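Local coordinates for metallo-beta-lactamase domain-containing protein (PDB 3H3E) that binds zinc through a metallo-beta-lactamase fold and is probably a metal-dependent enzyme, possibly a transferase, whose substrate and reaction are not known, at residues W87-A92 with K117-R122; S82-W87 with Y112-K117; F131-A136 with L190-T195; K141-D146 with K157-D162. The protein carries 2 engineered substitutions. All coordinates share one frame; numbering follows the deposited sequence.

Interaction 1: W87-A92 with K117-R122; sequences WLRKEA and KFVIER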
loop_
_atom_site.group_PDB
_atom_site.type_symbol
_atom_site.label_atom_id
_atom_site.label_comp_id
_atom_site.label_asym_id
_atom_site.label_seq_id
_atom_site.Cartn_x
_atom_site.Cartn_y
_atom_site.Cartn_z
ATOM N N TRP A 87 -4.775 10.653 6.157
ATOM C CA TRP A 87 -5.993 9.937 5.817
ATOM C C TRP A 87 -5.876 8.501 6.267
ATOM O O TRP A 87 -5.155 7.727 5.650
ATOM C CB TRP A 87 -6.187 9.944 4.313
ATOM C CG TRP A 87 -6.389 11.292 3.734
ATOM C CD1 TRP A 87 -5.485 12.291 3.681
ATOM C CD2 TRP A 87 -7.574 11.785 3.099
ATOM N NE1 TRP A 87 -6.025 13.391 3.066
ATOM C CE2 TRP A 87 -7.311 13.100 2.691
ATOM C CE3 TRP A 87 -8.836 11.243 2.846
ATOM C CZ2 TRP A 87 -8.259 13.890 2.038
ATOM C CZ3 TRP A 87 -9.783 12.032 2.195
ATOM C CH2 TRP A 87 -9.485 13.339 1.803
ATOM N N LEU A 88 -6.584 8.152 7.336
ATOM C CA LEU A 88 -6.577 6.796 7.843
ATOM C C LEU A 88 -7.980 6.315 8.191
ATOM O O LEU A 88 -8.878 7.120 8.433
ATOM C CB LEU A 88 -5.676 6.691 9.070
ATOM C CG LEU A 88 -6.062 7.465 10.332
ATOM C CD1 LEU A 88 -5.362 6.874 11.527
ATOM C CD2 LEU A 88 -5.733 8.940 10.198
ATOM N N ARG A 89 -8.164 4.998 8.204
ATOM C CA ARG A 89 -9.401 4.402 8.674
ATOM C C ARG A 89 -9.467 4.414 10.208
ATOM O O ARG A 89 -8.472 4.167 10.875
ATOM C CB ARG A 89 -9.539 2.970 8.167
ATOM C CG ARG A 89 -9.631 2.843 6.670
ATOM C CD ARG A 89 -10.530 1.683 6.243
ATOM N NE ARG A 89 -11.812 2.174 5.753
ATOM C CZ ARG A 89 -12.986 1.816 6.250
ATOM N NH1 ARG A 89 -13.060 0.939 7.240
ATOM N NH2 ARG A 89 -14.087 2.323 5.741
ATOM N N LYS A 90 -10.647 4.687 10.761
ATOM C CA LYS A 90 -10.810 4.696 12.209
ATOM C C LYS A 90 -10.137 3.495 12.853
ATOM O O LYS A 90 -9.532 3.615 13.907
ATOM C CB LYS A 90 -12.288 4.764 12.616
ATOM C CG LYS A 90 -12.907 6.157 12.508
ATOM C CD LYS A 90 -14.313 6.208 13.116
ATOM C CE LYS A 90 -14.658 7.600 13.683
ATOM N NZ LYS A 90 -13.787 8.046 14.834
ATOM N N GLU A 91 -10.213 2.339 12.210
ATOM C CA GLU A 91 -9.723 1.115 12.842
ATOM C C GLU A 91 -8.202 0.930 12.743
ATOM O O GLU A 91 -7.634 0.015 13.329
ATOM C CB GLU A 91 -10.508 -0.122 12.358
ATOM C CG GLU A 91 -10.882 -0.114 10.897
ATOM C CD GLU A 91 -12.193 0.597 10.606
ATOM O OE1 GLU A 91 -13.254 -0.026 10.765
ATOM O OE2 GLU A 91 -12.159 1.765 10.164
ATOM N N ALA A 92 -7.538 1.820 12.017
ATOM C CA ALA A 92 -6.084 1.862 12.054
ATOM C C ALA A 92 -5.568 2.194 13.455
ATOM O O ALA A 92 -4.411 1.975 13.762
ATOM C CB ALA A 92 -5.571 2.870 11.061
ATOM N N LYS A 117 -7.636 12.654 9.185
ATOM C CA LYS A 117 -8.842 12.652 8.378
ATOM C C LYS A 117 -9.303 11.214 8.332
ATOM O O LYS A 117 -8.661 10.363 7.716
ATOM C CB LYS A 117 -8.556 13.174 6.976
ATOM C CG LYS A 117 -9.661 12.898 5.973
ATOM C CD LYS A 117 -10.707 13.989 5.981
ATOM C CE LYS A 117 -11.509 14.011 4.694
ATOM N NZ LYS A 117 -12.109 15.369 4.490
ATOM N N PHE A 118 -10.396 10.935 9.021
ATOM C CA PHE A 118 -10.862 9.560 9.173
ATOM C C PHE A 118 -11.754 9.099 8.038
ATOM O O PHE A 118 -12.739 9.757 7.686
ATOM C CB PHE A 118 -11.517 9.364 10.537
ATOM C CG PHE A 118 -10.534 9.390 11.657
ATOM C CD1 PHE A 118 -10.362 10.528 12.419
ATOM C CD2 PHE A 118 -9.722 8.286 11.904
ATOM C CE1 PHE A 118 -9.418 10.557 13.439
ATOM C CE2 PHE A 118 -8.789 8.301 12.913
ATOM C CZ PHE A 118 -8.633 9.437 13.685
ATOM N N VAL A 119 -11.373 7.968 7.452
ATOM C CA VAL A 119 -12.035 7.449 6.271
ATOM C C VAL A 119 -13.024 6.375 6.701
ATOM O O VAL A 119 -12.638 5.387 7.320
ATOM C CB VAL A 119 -10.982 6.928 5.278
ATOM C CG1 VAL A 119 -11.618 6.228 4.108
ATOM C CG2 VAL A 119 -10.137 8.084 4.792
ATOM N N ILE A 120 -14.308 6.597 6.413
ATOM C CA ILE A 120 -15.379 5.689 6.836
ATOM C C ILE A 120 -16.058 4.963 5.682
ATOM O O ILE A 120 -16.415 3.797 5.802
ATOM C CB ILE A 120 -16.495 6.443 7.522
ATOM C CG1 ILE A 120 -15.985 7.752 8.113
ATOM C CG2 ILE A 120 -17.163 5.563 8.565
ATOM C CD1 ILE A 120 -17.113 8.721 8.393
ATOM N N GLU A 121 -16.251 5.664 4.572
ATOM C CA GLU A 121 -16.919 5.114 3.397
ATOM C C GLU A 121 -16.174 3.944 2.736
ATOM O O GLU A 121 -14.986 3.742 2.974
ATOM C CB GLU A 121 -17.123 6.223 2.363
ATOM C CG GLU A 121 -17.536 7.565 2.936
ATOM C CD GLU A 121 -18.819 7.482 3.720
ATOM O OE1 GLU A 121 -19.414 6.383 3.753
ATOM O OE2 GLU A 121 -19.232 8.509 4.306
ATOM N N ARG A 122 -16.884 3.187 1.896
ATOM C CA ARG A 122 -16.270 2.151 1.067
ATOM C C ARG A 122 -15.426 2.801 -0.024
ATOM O O ARG A 122 -14.356 2.313 -0.357
ATOM C CB ARG A 122 -17.325 1.245 0.412
ATOM C CG ARG A 122 -18.334 0.553 1.344
ATOM C CD ARG A 122 -17.725 -0.568 2.204
ATOM N NE ARG A 122 -17.340 -1.764 1.446
ATOM C CZ ARG A 122 -16.098 -2.255 1.384
ATOM N NH1 ARG A 122 -15.102 -1.661 2.040
ATOM N NH2 ARG A 122 -15.856 -3.349 0.668
HETATM O O HOH W 1 -13.065 4.071 9.527
#
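The indole of Trp87 carries Lys117 over one face, with CG 3.7 Å from the centroid of the six-membered ring in a CH-pi contact, while Val119 CG2 sits at the ring edge beside CE3. The guanidinium of Arg89 has Val119 O over one face and the carbonyl oxygens of Ile120 and Glu121 at its edge; NH2 donates to Glu121 O at 3.2 Å, near the guanidinium plane but from above the carbonyl plane. The Lys90 and Phe118 side chains cross at about a right angle, and NZ stands over the ring face, 4.9 Å from its centroid, a cation-pi contact. These residues pair parallel strands 85-89 and 115-119 at the edge of one of the two sheets of the metallo-beta-lactamase alpha-beta-beta-alpha sandwich. Lys117 has CG anti to its backbone N and a bend at chi2 (87°), so the chain runs alongside the indole and CE also meets CZ3 and CH2; the indole NE1 is held by Asp64. Leu88 N donates to Lys117 O in the carbonyl plane, and Val119 N to Leu88 O at 2.8 Å, from above that plane. Leu88 CG leans on Phe118 CE2. Arg89 NH1 is shared between Glu91 OE2, in a salt bridge, and Glu161 O. One water accepts from Lys90 N and donates to Glu91 OE2 and to Val119 O, the last at 2.6 Å.

Interaction 2: S82-W87 with Y112-K117; sequences SGKRVW and YYNTGK. Engineered in segment 112-117: Tyr112 (natural residue Lys), Tyr113 (natural residue Lys).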
loop_
_atom_site.group_PDB
_atom_site.type_symbol
_atom_site.label_atom_id
_atom_site.label_comp_id
_atom_site.label_asym_id
_atom_site.label_seq_id
_atom_site.Cartn_x
_atom_site.Cartn_y
_atom_site.Cartn_z
ATOM N N SER A 82 5.074 16.797 10.567
ATOM C CA SER A 82 4.140 17.624 11.301
ATOM C C SER A 82 3.247 18.347 10.292
ATOM O O SER A 82 3.658 18.657 9.169
ATOM C CB SER A 82 4.874 18.664 12.155
ATOM O OG SER A 82 5.959 18.125 12.882
ATOM N N GLY A 83 2.016 18.620 10.702
ATOM C CA GLY A 83 1.117 19.448 9.926
ATOM C C GLY A 83 0.530 18.802 8.691
ATOM O O GLY A 83 -0.134 19.463 7.903
ATOM N N LYS A 84 0.777 17.514 8.503
ATOM C CA LYS A 84 0.184 16.805 7.379
ATOM C C LYS A 84 -1.270 16.500 7.688
ATOM O O LYS A 84 -1.685 16.515 8.841
ATOM C CB LYS A 84 0.943 15.506 7.088
ATOM C CG LYS A 84 2.437 15.701 6.849
ATOM C CD LYS A 84 2.730 16.412 5.538
ATOM C CE LYS A 84 4.147 16.923 5.510
ATOM N NZ LYS A 84 4.489 17.635 4.251
ATOM N N ARG A 85 -2.041 16.244 6.644
ATOM C CA ARG A 85 -3.393 15.747 6.774
ATOM C C ARG A 85 -3.329 14.253 6.514
ATOM O O ARG A 85 -3.072 13.812 5.396
ATOM C CB ARG A 85 -4.255 16.410 5.724
ATOM C CG ARG A 85 -5.715 16.133 5.832
ATOM C CD ARG A 85 -6.324 16.599 4.562
ATOM N NE ARG A 85 -7.715 16.981 4.714
ATOM C CZ ARG A 85 -8.454 17.437 3.714
ATOM N NH1 ARG A 85 -7.918 17.565 2.500
ATOM N NH2 ARG A 85 -9.720 17.760 3.932
ATOM N N VAL A 86 -3.529 13.470 7.563
ATOM C CA VAL A 86 -3.323 12.032 7.482
ATOM C C VAL A 86 -4.637 11.320 7.299
ATOM O O VAL A 86 -5.507 11.383 8.166
ATOM C CB VAL A 86 -2.660 11.484 8.744
ATOM C CG1 VAL A 86 -2.521 9.983 8.625
ATOM C CG2 VAL A 86 -1.320 12.155 8.971
ATOM N N TRP A 87 -4.775 10.653 6.157
ATOM C CA TRP A 87 -5.993 9.937 5.817
ATOM C C TRP A 87 -5.876 8.501 6.267
ATOM O O TRP A 87 -5.155 7.727 5.650
ATOM C CB TRP A 87 -6.187 9.944 4.313
ATOM C CG TRP A 87 -6.389 11.292 3.734
ATOM C CD1 TRP A 87 -5.485 12.291 3.681
ATOM C CD2 TRP A 87 -7.574 11.785 3.099
ATOM N NE1 TRP A 87 -6.025 13.391 3.066
ATOM C CE2 TRP A 87 -7.311 13.100 2.691
ATOM C CE3 TRP A 87 -8.836 11.243 2.846
ATOM C CZ2 TRP A 87 -8.259 13.890 2.038
ATOM C CZ3 TRP A 87 -9.783 12.032 2.195
ATOM C CH2 TRP A 87 -9.485 13.339 1.803
ATOM N N TYR A 112 -1.012 14.235 17.453
ATOM C CA TYR A 112 -0.592 15.431 18.153
ATOM C C TYR A 112 -0.012 16.432 17.169
ATOM O O TYR A 112 -0.437 17.581 17.123
ATOM C CB TYR A 112 0.470 15.079 19.195
ATOM C CG TYR A 112 0.917 16.264 20.036
ATOM C CD1 TYR A 112 0.126 16.730 21.078
ATOM C CD2 TYR A 112 2.124 16.915 19.793
ATOM C CE1 TYR A 112 0.511 17.802 21.845
ATOM C CE2 TYR A 112 2.520 17.986 20.563
ATOM C CZ TYR A 112 1.702 18.426 21.594
ATOM O OH TYR A 112 2.056 19.496 22.386
ATOM N N TYR A 113 0.953 15.971 16.377
ATOM C CA TYR A 113 1.705 16.807 15.442
ATOM C C TYR A 113 1.036 16.977 14.090
ATOM O O TYR A 113 1.349 17.903 13.329
ATOM C CB TYR A 113 3.085 16.203 15.218
ATOM C CG TYR A 113 3.930 16.211 16.449
ATOM C CD1 TYR A 113 4.451 17.397 16.941
ATOM C CD2 TYR A 113 4.198 15.037 17.135
ATOM C CE1 TYR A 113 5.221 17.417 18.078
ATOM C CE2 TYR A 113 4.978 15.045 18.276
ATOM C CZ TYR A 113 5.487 16.244 18.746
ATOM O OH TYR A 113 6.262 16.265 19.884
ATOM N N ASN A 114 0.130 16.058 13.791
ATOM C CA ASN A 114 -0.589 16.052 12.530
ATOM C C ASN A 114 -2.090 16.078 12.752
ATOM O O ASN A 114 -2.566 16.147 13.879
ATOM C CB ASN A 114 -0.214 14.822 11.706
ATOM C CG ASN A 114 1.239 14.805 11.319
ATOM O OD1 ASN A 114 1.680 15.596 10.495
ATOM N ND2 ASN A 114 1.992 13.895 11.906
ATOM N N THR A 115 -2.823 16.004 11.653
ATOM C CA THR A 115 -4.265 16.169 11.648
ATOM C C THR A 115 -4.858 14.950 10.978
ATOM O O THR A 115 -4.521 14.634 9.845
ATOM C CB THR A 115 -4.660 17.419 10.839
ATOM O OG1 THR A 115 -3.908 18.546 11.307
ATOM C CG2 THR A 115 -6.140 17.703 10.953
ATOM N N GLY A 116 -5.736 14.258 11.689
ATOM C CA GLY A 116 -6.352 13.044 11.185
ATOM C C GLY A 116 -7.567 13.324 10.327
ATOM O O GLY A 116 -8.409 14.156 10.669
ATOM N N LYS A 117 -7.636 12.654 9.185
ATOM C CA LYS A 117 -8.842 12.652 8.378
ATOM C C LYS A 117 -9.303 11.214 8.332
ATOM O O LYS A 117 -8.661 10.363 7.716
ATOM C CB LYS A 117 -8.556 13.174 6.976
ATOM C CG LYS A 117 -9.661 12.898 5.973
ATOM C CD LYS A 117 -10.707 13.989 5.981
ATOM C CE LYS A 117 -11.509 14.011 4.694
ATOM N NZ LYS A 117 -12.109 15.369 4.490
#
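Asn114 and Lys84 lie side by side and point the same way, with Asn114 OD1 3.5 Å from Lys84 CB. With CG anti to its carbonyl carbon (chi1 -63°), Asn114 turns its amide along the neighbouring chain, and OD1 receives Lys84 N at 2.9 Å on a lone pair. The other end of that amide, ND2, donates to Leu81 O and Val110 O, so both ends are used and the group's rotation is fixed. Val86 crosses Asn114 obliquely, CG2 resting 4.0 Å from CB. Asn114 is the first residue beyond helix 107-113, where the chain turns into strand 115-119; with strand 85-89 this forms the parallel pair at the margin of one of the two sheets of the metallo-beta-lactamase sandwich. Backbone bonds join the two from the helix end onward: Gly83 N to Tyr113 O, Thr115 N to Lys84 O, Val86 N to Thr115 O and Lys117 N to Val86 O, the last two nearly straight at 173°. Arg85, extended from CG to NE, runs beside Lys117 in the same direction and brings NH2 within 3.4 Å of Lys117 NZ, two like charges close together. One face of its guanidinium lies over Trp87 CZ2. At the far end the engineered Tyr113 takes CD2 of the engineered Tyr112 over the centre of its ring face.

Interaction 3: F131-A136 with L190-T195; sequences FLLGPA and LDIAET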
loop_
_atom_site.group_PDB
_atom_site.type_symbol
_atom_site.label_atom_id
_atom_site.label_comp_id
_atom_site.label_asym_id
_atom_site.label_seq_id
_atom_site.Cartn_x
_atom_site.Cartn_y
_atom_site.Cartn_z
ATOM N N PHE A 131 -9.022 8.109 -5.550
ATOM C CA PHE A 131 -9.988 7.513 -4.634
ATOM C C PHE A 131 -9.317 6.555 -3.660
ATOM O O PHE A 131 -8.390 5.845 -4.017
ATOM C CB PHE A 131 -11.017 6.676 -5.406
ATOM C CG PHE A 131 -11.746 7.426 -6.455
ATOM C CD1 PHE A 131 -11.241 7.506 -7.739
ATOM C CD2 PHE A 131 -12.955 8.035 -6.171
ATOM C CE1 PHE A 131 -11.918 8.191 -8.715
ATOM C CE2 PHE A 131 -13.630 8.725 -7.141
ATOM C CZ PHE A 131 -13.112 8.806 -8.419
ATOM N N LEU A 132 -9.840 6.490 -2.448
ATOM C CA LEU A 132 -9.434 5.463 -1.513
ATOM C C LEU A 132 -10.533 4.437 -1.430
ATOM O O LEU A 132 -11.697 4.789 -1.245
ATOM C CB LEU A 132 -9.234 6.051 -0.127
ATOM C CG LEU A 132 -7.887 6.686 0.134
ATOM C CD1 LEU A 132 -7.969 7.482 1.420
ATOM C CD2 LEU A 132 -6.819 5.603 0.206
ATOM N N LEU A 133 -10.156 3.170 -1.552
ATOM C CA LEU A 133 -11.091 2.081 -1.380
ATOM C C LEU A 133 -10.834 1.353 -0.076
ATOM O O LEU A 133 -9.695 1.033 0.250
ATOM C CB LEU A 133 -11.020 1.120 -2.563
ATOM C CG LEU A 133 -11.991 1.561 -3.658
ATOM C CD1 LEU A 133 -11.436 2.790 -4.338
ATOM C CD2 LEU A 133 -12.224 0.441 -4.636
ATOM N N GLY A 134 -11.906 1.091 0.662
ATOM C CA GLY A 134 -11.806 0.529 1.994
ATOM C C GLY A 134 -11.474 -0.942 1.973
ATOM O O GLY A 134 -11.156 -1.497 0.922
ATOM N N PRO A 135 -11.563 -1.592 3.140
ATOM C CA PRO A 135 -11.145 -2.983 3.285
ATOM C C PRO A 135 -11.794 -3.844 2.206
ATOM O O PRO A 135 -13.017 -3.811 2.043
ATOM C CB PRO A 135 -11.704 -3.368 4.650
ATOM C CG PRO A 135 -12.016 -2.143 5.321
ATOM C CD PRO A 135 -12.298 -1.111 4.315
ATOM N N ALA A 136 -10.982 -4.610 1.485
ATOM C CA ALA A 136 -11.477 -5.476 0.420
ATOM C C ALA A 136 -12.324 -6.607 0.963
ATOM O O ALA A 136 -12.093 -7.104 2.058
ATOM C CB ALA A 136 -10.319 -6.044 -0.364
ATOM N N LEU A 190 -10.595 -7.106 -7.524
ATOM C CA LEU A 190 -11.981 -7.423 -7.801
ATOM C C LEU A 190 -12.896 -6.370 -7.198
ATOM O O LEU A 190 -13.883 -5.976 -7.809
ATOM C CB LEU A 190 -12.326 -8.803 -7.245
ATOM C CG LEU A 190 -11.557 -10.006 -7.800
ATOM C CD1 LEU A 190 -11.667 -11.214 -6.873
ATOM C CD2 LEU A 190 -12.075 -10.346 -9.180
ATOM N N ASP A 191 -12.583 -5.908 -5.994
ATOM C CA ASP A 191 -13.384 -4.841 -5.408
ATOM C C ASP A 191 -13.339 -3.611 -6.308
ATOM O O ASP A 191 -14.352 -2.965 -6.540
ATOM C CB ASP A 191 -12.926 -4.506 -3.990
ATOM C CG ASP A 191 -13.655 -5.324 -2.926
ATOM O OD1 ASP A 191 -14.140 -6.431 -3.246
ATOM O OD2 ASP A 191 -13.747 -4.862 -1.765
ATOM N N ILE A 192 -12.153 -3.305 -6.824
ATOM C CA ILE A 192 -11.963 -2.187 -7.741
ATOM C C ILE A 192 -12.740 -2.404 -9.042
ATOM O O ILE A 192 -13.493 -1.549 -9.478
ATOM C CB ILE A 192 -10.477 -2.001 -8.017
ATOM C CG1 ILE A 192 -9.780 -1.568 -6.729
ATOM C CG2 ILE A 192 -10.259 -1.000 -9.099
ATOM C CD1 ILE A 192 -8.307 -1.495 -6.846
ATOM N N ALA A 193 -12.562 -3.576 -9.630
ATOM C CA ALA A 193 -13.313 -4.028 -10.797
ATOM C C ALA A 193 -14.849 -3.886 -10.714
ATOM O O ALA A 193 -15.519 -3.658 -11.734
ATOM C CB ALA A 193 -12.955 -5.464 -11.074
ATOM N N GLU A 194 -15.406 -4.048 -9.516
ATOM C CA GLU A 194 -16.855 -3.944 -9.324
ATOM C C GLU A 194 -17.318 -2.496 -9.182
ATOM O O GLU A 194 -18.516 -2.225 -9.234
ATOM C CB GLU A 194 -17.316 -4.725 -8.089
ATOM C CG GLU A 194 -16.788 -6.144 -7.972
ATOM C CD GLU A 194 -17.292 -6.853 -6.719
ATOM O OE1 GLU A 194 -17.630 -6.158 -5.735
ATOM O OE2 GLU A 194 -17.350 -8.103 -6.716
ATOM N N THR A 195 -16.364 -1.579 -9.004
ATOM C CA THR A 195 -16.644 -0.189 -8.638
ATOM C C THR A 195 -16.374 0.767 -9.801
ATOM O O THR A 195 -17.089 1.745 -10.004
ATOM C CB THR A 195 -15.748 0.251 -7.442
ATOM O OG1 THR A 195 -16.027 -0.549 -6.292
ATOM C CG2 THR A 195 -15.984 1.704 -7.086
HETATM O O HOH W 2 -12.580 -2.351 -1.458
#
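Apolar contact between the segments rests on Leu133, whose CB points at the helix and whose CD2 reaches Ile192 CG1 at 3.8 Å. The two side chains cross obliquely, and the same methyl also lies near Ile192 CA and, more loosely, Thr195 OG1. No direct hydrogen bond joins the segments. Polar contact runs instead through a water that donates to Gly134 O at 2.9 Å and to Asp191 OD2 at 2.8 Å. That carboxylate oxygen also packs on Ala136 CA at 3.2 Å and accepts from Asn137 N, so it receives both the water and the backbone just beyond Ala136. Asp191 OD1 forms a salt bridge with Arg139, its strongest polar partner, which probably favours the ionised carboxylate. Within the helical segment, Thr195 OG1 donates to Asp191 O at 3.0 Å, turning the hydroxyl back onto the backbone four residues earlier. The contact sets the end of strand 130-133, and the loop leaving it, against the C-terminal part of helix 185-193. Leu133 and Ile192 both also touch Val167 of the adjacent strand 165-170, so the helix lies on the outer face of one sheet of the alpha-beta-beta-alpha sandwich, while Leu132 meets Trp87 of the other sheet.

Interaction 4: K141-D146 with K157-D162; sequences KVPTGD and KDLFED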
loop_
_atom_site.group_PDB
_atom_site.type_symbol
_atom_site.label_atom_id
_atom_site.label_comp_id
_atom_site.label_asym_id
_atom_site.label_seq_id
_atom_site.Cartn_x
_atom_site.Cartn_y
_atom_site.Cartn_z
ATOM N N LYS A 141 -11.743 -15.887 1.901
ATOM C CA LYS A 141 -10.339 -15.954 2.322
ATOM C C LYS A 141 -10.124 -15.176 3.609
ATOM O O LYS A 141 -10.930 -14.328 3.967
ATOM C CB LYS A 141 -9.403 -15.427 1.232
ATOM C CG LYS A 141 -9.339 -16.324 -0.010
ATOM C CD LYS A 141 -8.517 -15.684 -1.123
ATOM C CE LYS A 141 -7.100 -15.344 -0.654
ATOM N NZ LYS A 141 -6.418 -14.314 -1.508
ATOM N N VAL A 142 -9.045 -15.481 4.314
ATOM C CA VAL A 142 -8.690 -14.765 5.532
ATOM C C VAL A 142 -7.195 -14.480 5.499
ATOM O O VAL A 142 -6.426 -15.273 4.953
ATOM C CB VAL A 142 -9.029 -15.574 6.786
ATOM C CG1 VAL A 142 -10.484 -15.980 6.770
ATOM C CG2 VAL A 142 -8.135 -16.798 6.895
ATOM N N PRO A 143 -6.774 -13.346 6.078
ATOM C CA PRO A 143 -5.386 -12.893 5.935
ATOM C C PRO A 143 -4.397 -13.969 6.361
ATOM O O PRO A 143 -4.693 -14.690 7.302
ATOM C CB PRO A 143 -5.320 -11.682 6.873
ATOM C CG PRO A 143 -6.712 -11.181 6.923
ATOM C CD PRO A 143 -7.581 -12.405 6.869
ATOM N N THR A 144 -3.272 -14.101 5.654
ATOM C CA THR A 144 -2.255 -15.083 6.030
ATOM C C THR A 144 -1.382 -14.459 7.099
ATOM O O THR A 144 -1.314 -13.234 7.217
ATOM C CB THR A 144 -1.388 -15.583 4.833
ATOM O OG1 THR A 144 -0.707 -14.486 4.212
ATOM C CG2 THR A 144 -2.240 -16.280 3.798
ATOM N N GLY A 145 -0.743 -15.297 7.902
ATOM C CA GLY A 145 0.093 -14.798 8.974
ATOM C C GLY A 145 -0.490 -14.971 10.359
ATOM O O GLY A 145 -1.507 -15.629 10.549
ATOM N N ASP A 146 0.167 -14.358 11.334
ATOM C CA ASP A 146 -0.201 -14.535 12.723
ATOM C C ASP A 146 -0.605 -13.213 13.345
ATOM O O ASP A 146 -0.152 -12.859 14.424
ATOM C CB ASP A 146 0.975 -15.122 13.481
ATOM C CG ASP A 146 0.537 -15.919 14.666
ATOM O OD1 ASP A 146 -0.621 -16.395 14.631
ATOM O OD2 ASP A 146 1.338 -16.070 15.618
ATOM N N LYS A 157 -8.272 -11.730 16.579
ATOM C CA LYS A 157 -7.514 -11.914 15.351
ATOM C C LYS A 157 -7.714 -10.673 14.473
ATOM O O LYS A 157 -8.741 -10.012 14.561
ATOM C CB LYS A 157 -7.989 -13.185 14.646
ATOM C CG LYS A 157 -6.994 -13.775 13.685
ATOM C CD LYS A 157 -5.940 -14.651 14.354
ATOM C CE LYS A 157 -4.824 -14.949 13.346
ATOM N NZ LYS A 157 -3.756 -15.853 13.851
ATOM N N ASP A 158 -6.735 -10.337 13.641
ATOM C CA ASP A 158 -6.792 -9.089 12.871
ATOM C C ASP A 158 -7.224 -9.349 11.433
ATOM O O ASP A 158 -6.533 -10.071 10.702
ATOM C CB ASP A 158 -5.419 -8.406 12.881
ATOM C CG ASP A 158 -5.461 -6.972 12.369
ATOM O OD1 ASP A 158 -6.538 -6.488 11.973
ATOM O OD2 ASP A 158 -4.399 -6.320 12.360
ATOM N N LEU A 159 -8.356 -8.767 11.026
ATOM C CA LEU A 159 -8.853 -8.930 9.656
ATOM C C LEU A 159 -8.557 -7.706 8.787
ATOM O O LEU A 159 -8.909 -7.654 7.606
ATOM C CB LEU A 159 -10.351 -9.239 9.642
ATOM C CG LEU A 159 -10.899 -10.463 10.400
ATOM C CD1 LEU A 159 -12.120 -10.955 9.668
ATOM C CD2 LEU A 159 -9.903 -11.597 10.533
ATOM N N PHE A 160 -7.909 -6.723 9.390
ATOM C CA PHE A 160 -7.462 -5.539 8.681
ATOM C C PHE A 160 -8.603 -4.692 8.153
ATOM O O PHE A 160 -8.608 -4.262 7.004
ATOM C CB PHE A 160 -6.449 -5.911 7.607
ATOM C CG PHE A 160 -5.191 -6.476 8.171
ATOM C CD1 PHE A 160 -5.085 -7.824 8.443
ATOM C CD2 PHE A 160 -4.126 -5.655 8.484
ATOM C CE1 PHE A 160 -3.916 -8.350 8.998
ATOM C CE2 PHE A 160 -2.955 -6.174 9.034
ATOM C CZ PHE A 160 -2.851 -7.513 9.287
ATOM N N GLU A 161 -9.559 -4.436 9.035
ATOM C CA GLU A 161 -10.673 -3.559 8.733
ATOM C C GLU A 161 -10.172 -2.142 8.472
ATOM O O GLU A 161 -10.941 -1.270 8.051
ATOM C CB GLU A 161 -11.657 -3.552 9.897
ATOM C CG GLU A 161 -12.141 -4.913 10.330
ATOM C CD GLU A 161 -13.220 -5.465 9.426
ATOM O OE1 GLU A 161 -13.474 -4.876 8.349
ATOM O OE2 GLU A 161 -13.819 -6.500 9.793
ATOM N N ASP A 162 -8.883 -1.923 8.727
ATOM C CA ASP A 162 -8.245 -0.619 8.526
ATOM C C ASP A 162 -7.596 -0.443 7.163
ATOM O O ASP A 162 -7.203 0.653 6.814
ATOM C CB ASP A 162 -7.184 -0.377 9.587
ATOM C CG ASP A 162 -6.129 -1.475 9.625
ATOM O OD1 ASP A 162 -6.506 -2.666 9.615
ATOM O OD2 ASP A 162 -4.921 -1.151 9.688
#
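Lys157 NZ donates a weak hydrogen bond to Asp146 OD1 at 3.3 Å, part of the salt bridge that joins the two loops. The lysine has CG anti to its backbone N and bends at chi2 (83°), which carries the ammonium across the aspartate at about a right angle. Asp158 is gripped through both carboxylate oxygens. OD1 accepts the backbone N of Phe160 at 2.9 Å, closing an Asx turn in which the donor comes from above the carboxylate plane, and OD2 forms a salt bridge with Lys96. That same lysine also pairs with Asp162 OD1, while Asp162 OD2 accepts from Gly70 N, between the zinc ligands His69 and His71.

The apolar part centres on Pro143. Its CG lies at the edge of the Phe160 ring, 4.0 Å from CD1, and 3.9 Å from Asp158 O, and its CD approaches Leu159 CD2 loosely at 4.4 Å. Phe160 has positive phi (65°), a left-handed backbone conformation. Its ring has Asp158 OD2 over one face and stacks with His182; its side chain comes within about 3 Å of those of His71 and His182, both zinc ligands. Buried Asp158 and Asp162, sharing one lysine, would probably remain ionised. Asp162, through Gly70 N, is placed to act as a second-shell residue for the His69-His71 loop, while Asp158 fixes the backbone of Phe160 and so probably helps place its ring against His182.

Overall arrangement
Interactions 1 and 2 are consecutive parts of one parallel strand pair, 85-89 with 115-119, sharing Trp87 and Lys117, with centres 13 Å apart and crossed along the chain. Interaction 3 follows in series on the second large sheet, through strand 130-133, its centre 14 Å from that of interaction 1; Arg122 meets Gly134 and Pro135, and the shared Trp87 packs on Leu132 across the sandwich interior. Interaction 4 falls between the segments of interaction 3 in sequence; its centre is about 17 Å from those of interactions 1 and 3 and about 26 Å from that of interaction 2, which it does not touch (nearest atoms about 7 Å). Glu161 meets Arg89 and Pro135, tying the zinc-side loop 157-162 to both sheets.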